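Local coordinates for protein Rio2 kinase (Chaetomium thermophilum, PDB 4GYI) that probably phosphorylates serine and threonine residues as an atypical RIO-type kinase of ribosome biogenesis, and binds ADP and magnesium while carrying an aspartyl phosphate, at residues 198-204 with 284-289. Numbering follows the deposited sequence.
Sequences MRQVSSV and FFERRF
Arg288 reaches from the C-terminal part of helix 270-289 to the loop 198-204 and donates NH2 to the carbonyl O of Val201 at 3.0 Å. The bond is almost straight, 177° at the hydrogen, and the oxygen lies in the guanidinium plane. Ser202 O is also near, 3.2 Å from the same Arg288 NH2, and a water accepts from Val204 N and, weakly, from NH2. Phe289 presents its ring to two valines: Val204 CG2 packs 3.7 Å from Phe289 CE1, while Val201 CG1 meets the ring at its edge, 3.9 Å from CZ. Met198 lies against Phe284, CG to CE2 3.8 Å. With CG anti to the backbone N (chi1 -176°) and chi2 extended, SD lies obliquely beside two rings, 5.0 Å from the Phe284 centroid and 5.4 Å from that of Phe285, two Met-aromatic contacts; the bend at chi3 turns CE toward Phe284. Arg288 CG sits 3.4 Å above the Phe289 ring, over its centre, and Phe289 CE1 lies under the centre of the guanidinium, the two planes tilted. Tyr211 and Leu214 of helix 207-223 pack on Phe285, and the Met198 backbone hydrogen-bonds to Ile236, next to the magnesium ligand Asn235. With an alanine at Arg288, Val201 O is likely to lose its guanidinium donor and the Phe289 face its aliphatic cover. A guanidinium backed by an aromatic ring thus grips a backbone carbonyl, tying the loop ahead of helix 207-223 to helix 270-289.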
loop_
_atom_site.group_PDB
_atom_site.type_symbol
_atom_site.label_atom_id
_atom_site.label_comp_id
_atom_site.label_asym_id
_atom_site.label_seq_id
_atom_site.Cartn_x
_atom_site.Cartn_y
_atom_site.Cartn_z
ATOM N N MET A 198 -3.491 11.601 13.235
ATOM C CA MET A 198 -3.484 12.019 14.640
ATOM C C MET A 198 -2.258 12.885 15.000
ATOM O O MET A 198 -2.334 13.761 15.854
ATOM C CB MET A 198 -3.558 10.782 15.551
ATOM C CG MET A 198 -3.656 11.100 17.031
ATOM S SD MET A 198 -3.991 9.591 17.979
ATOM C CE MET A 198 -2.601 8.546 17.499
ATOM N N ARG A 199 -1.137 12.638 14.328
ATOM C CA ARG A 199 0.085 13.404 14.545
ATOM C C ARG A 199 -0.178 14.910 14.557
ATOM O O ARG A 199 0.428 15.644 15.334
ATOM C CB ARG A 199 1.105 13.072 13.445
ATOM C CG ARG A 199 2.444 13.786 13.581
ATOM C CD ARG A 199 2.819 14.544 12.308
ATOM N NE ARG A 199 2.134 15.833 12.187
ATOM C CZ ARG A 199 2.589 16.974 12.701
ATOM N NH1 ARG A 199 3.731 16.993 13.378
ATOM N NH2 ARG A 199 1.902 18.100 12.547
ATOM N N GLN A 200 -1.101 15.367 13.714
ATOM C CA GLN A 200 -1.322 16.803 13.570
ATOM C C GLN A 200 -2.585 17.315 14.244
ATOM O O GLN A 200 -2.952 18.484 14.071
ATOM C CB GLN A 200 -1.291 17.215 12.092
ATOM C CG GLN A 200 -2.189 16.409 11.205
ATOM C CD GLN A 200 -2.075 16.805 9.736
ATOM O OE1 GLN A 200 -1.343 16.182 8.960
ATOM N NE2 GLN A 200 -2.814 17.840 9.347
ATOM N N VAL A 201 -3.245 16.450 15.015
ATOM C CA VAL A 201 -4.464 16.851 15.719
ATOM C C VAL A 201 -4.143 18.053 16.602
ATOM O O VAL A 201 -3.172 18.032 17.365
ATOM C CB VAL A 201 -5.099 15.680 16.526
ATOM C CG1 VAL A 201 -4.265 15.339 17.757
ATOM C CG2 VAL A 201 -6.540 16.011 16.906
ATOM N N SER A 202 -4.920 19.121 16.446
ATOM C CA SER A 202 -4.545 20.399 17.048
ATOM C C SER A 202 -4.953 20.537 18.507
ATOM O O SER A 202 -4.273 21.218 19.269
ATOM C CB SER A 202 -5.052 21.590 16.229
ATOM O OG SER A 202 -6.464 21.570 16.090
ATOM N N SER A 203 -6.048 19.892 18.901
ATOM C CA SER A 203 -6.482 19.967 20.293
ATOM C C SER A 203 -7.330 18.784 20.726
ATOM O O SER A 203 -8.379 18.503 20.134
ATOM C CB SER A 203 -7.245 21.272 20.567
ATOM O OG SER A 203 -8.597 21.168 20.153
ATOM N N VAL A 204 -6.872 18.105 21.773
ATOM C CA VAL A 204 -7.654 17.054 22.401
ATOM C C VAL A 204 -7.884 17.377 23.876
ATOM O O VAL A 204 -6.985 17.224 24.703
ATOM C CB VAL A 204 -6.973 15.693 22.267
ATOM C CG1 VAL A 204 -7.792 14.616 22.975
ATOM C CG2 VAL A 204 -6.777 15.339 20.795
ATOM N N PHE A 284 3.307 8.304 22.399
ATOM C CA PHE A 284 2.678 9.463 21.785
ATOM C C PHE A 284 1.809 10.239 22.779
ATOM O O PHE A 284 1.948 11.455 22.921
ATOM C CB PHE A 284 1.855 9.071 20.555
ATOM C CG PHE A 284 1.128 10.228 19.942
ATOM C CD1 PHE A 284 1.813 11.157 19.171
ATOM C CD2 PHE A 284 -0.230 10.413 20.176
ATOM C CE1 PHE A 284 1.150 12.240 18.608
ATOM C CE2 PHE A 284 -0.900 11.491 19.640
ATOM C CZ PHE A 284 -0.213 12.404 18.836
ATOM N N PHE A 285 0.946 9.528 23.491
ATOM C CA PHE A 285 0.091 10.159 24.486
ATOM C C PHE A 285 0.862 10.784 25.629
ATOM O O PHE A 285 0.372 11.686 26.291
ATOM C CB PHE A 285 -0.958 9.184 25.004
ATOM C CG PHE A 285 -2.169 9.129 24.133
ATOM C CD1 PHE A 285 -3.367 9.656 24.557
ATOM C CD2 PHE A 285 -2.085 8.609 22.851
ATOM C CE1 PHE A 285 -4.478 9.628 23.730
ATOM C CE2 PHE A 285 -3.190 8.575 22.030
ATOM C CZ PHE A 285 -4.384 9.086 22.466
ATOM N N GLU A 286 2.084 10.327 25.841
ATOM C CA GLU A 286 2.868 10.873 26.927
ATOM C C GLU A 286 3.521 12.170 26.466
ATOM O O GLU A 286 3.458 13.179 27.166
ATOM C CB GLU A 286 3.900 9.858 27.411
ATOM C CG GLU A 286 4.410 10.108 28.812
ATOM C CD GLU A 286 5.403 11.248 28.880
ATOM O OE1 GLU A 286 6.067 11.517 27.852
ATOM O OE2 GLU A 286 5.520 11.878 29.959
ATOM N N ARG A 287 4.135 12.156 25.284
ATOM C CA ARG A 287 4.819 13.355 24.800
ATOM C C ARG A 287 3.881 14.443 24.256
ATOM O O ARG A 287 4.151 15.634 24.425
ATOM C CB ARG A 287 5.943 13.019 23.804
ATOM C CG ARG A 287 5.578 12.002 22.745
ATOM C CD ARG A 287 6.754 11.697 21.809
ATOM N NE ARG A 287 6.461 10.598 20.882
ATOM C CZ ARG A 287 5.898 10.742 19.681
ATOM N NH1 ARG A 287 5.555 11.944 19.238
ATOM N NH2 ARG A 287 5.677 9.679 18.919
ATOM N N ARG A 288 2.776 14.042 23.631
ATOM C CA ARG A 288 1.868 15.008 22.999
ATOM C C ARG A 288 0.802 15.598 23.939
ATOM O O ARG A 288 0.528 16.798 23.892
ATOM C CB ARG A 288 1.235 14.409 21.732
ATOM C CG ARG A 288 0.101 15.230 21.116
ATOM C CD ARG A 288 0.540 16.592 20.587
ATOM N NE ARG A 288 -0.604 17.344 20.057
ATOM C CZ ARG A 288 -1.266 18.298 20.718
ATOM N NH1 ARG A 288 -0.903 18.648 21.948
ATOM N NH2 ARG A 288 -2.295 18.909 20.144
ATOM N N PHE A 289 0.206 14.771 24.794
ATOM C CA PHE A 289 -0.834 15.269 25.704
ATOM C C PHE A 289 -0.461 15.134 27.181
ATOM O O PHE A 289 -1.276 15.428 28.055
ATOM C CB PHE A 289 -2.164 14.557 25.462
ATOM C CG PHE A 289 -2.552 14.462 24.015
ATOM C CD1 PHE A 289 -2.939 15.591 23.310
ATOM C CD2 PHE A 289 -2.537 13.245 23.364
ATOM C CE1 PHE A 289 -3.299 15.503 21.987
ATOM C CE2 PHE A 289 -2.898 13.146 22.049
ATOM C CZ PHE A 289 -3.272 14.277 21.350
HETATM O O HOH W 1 -4.243 19.466 22.514
#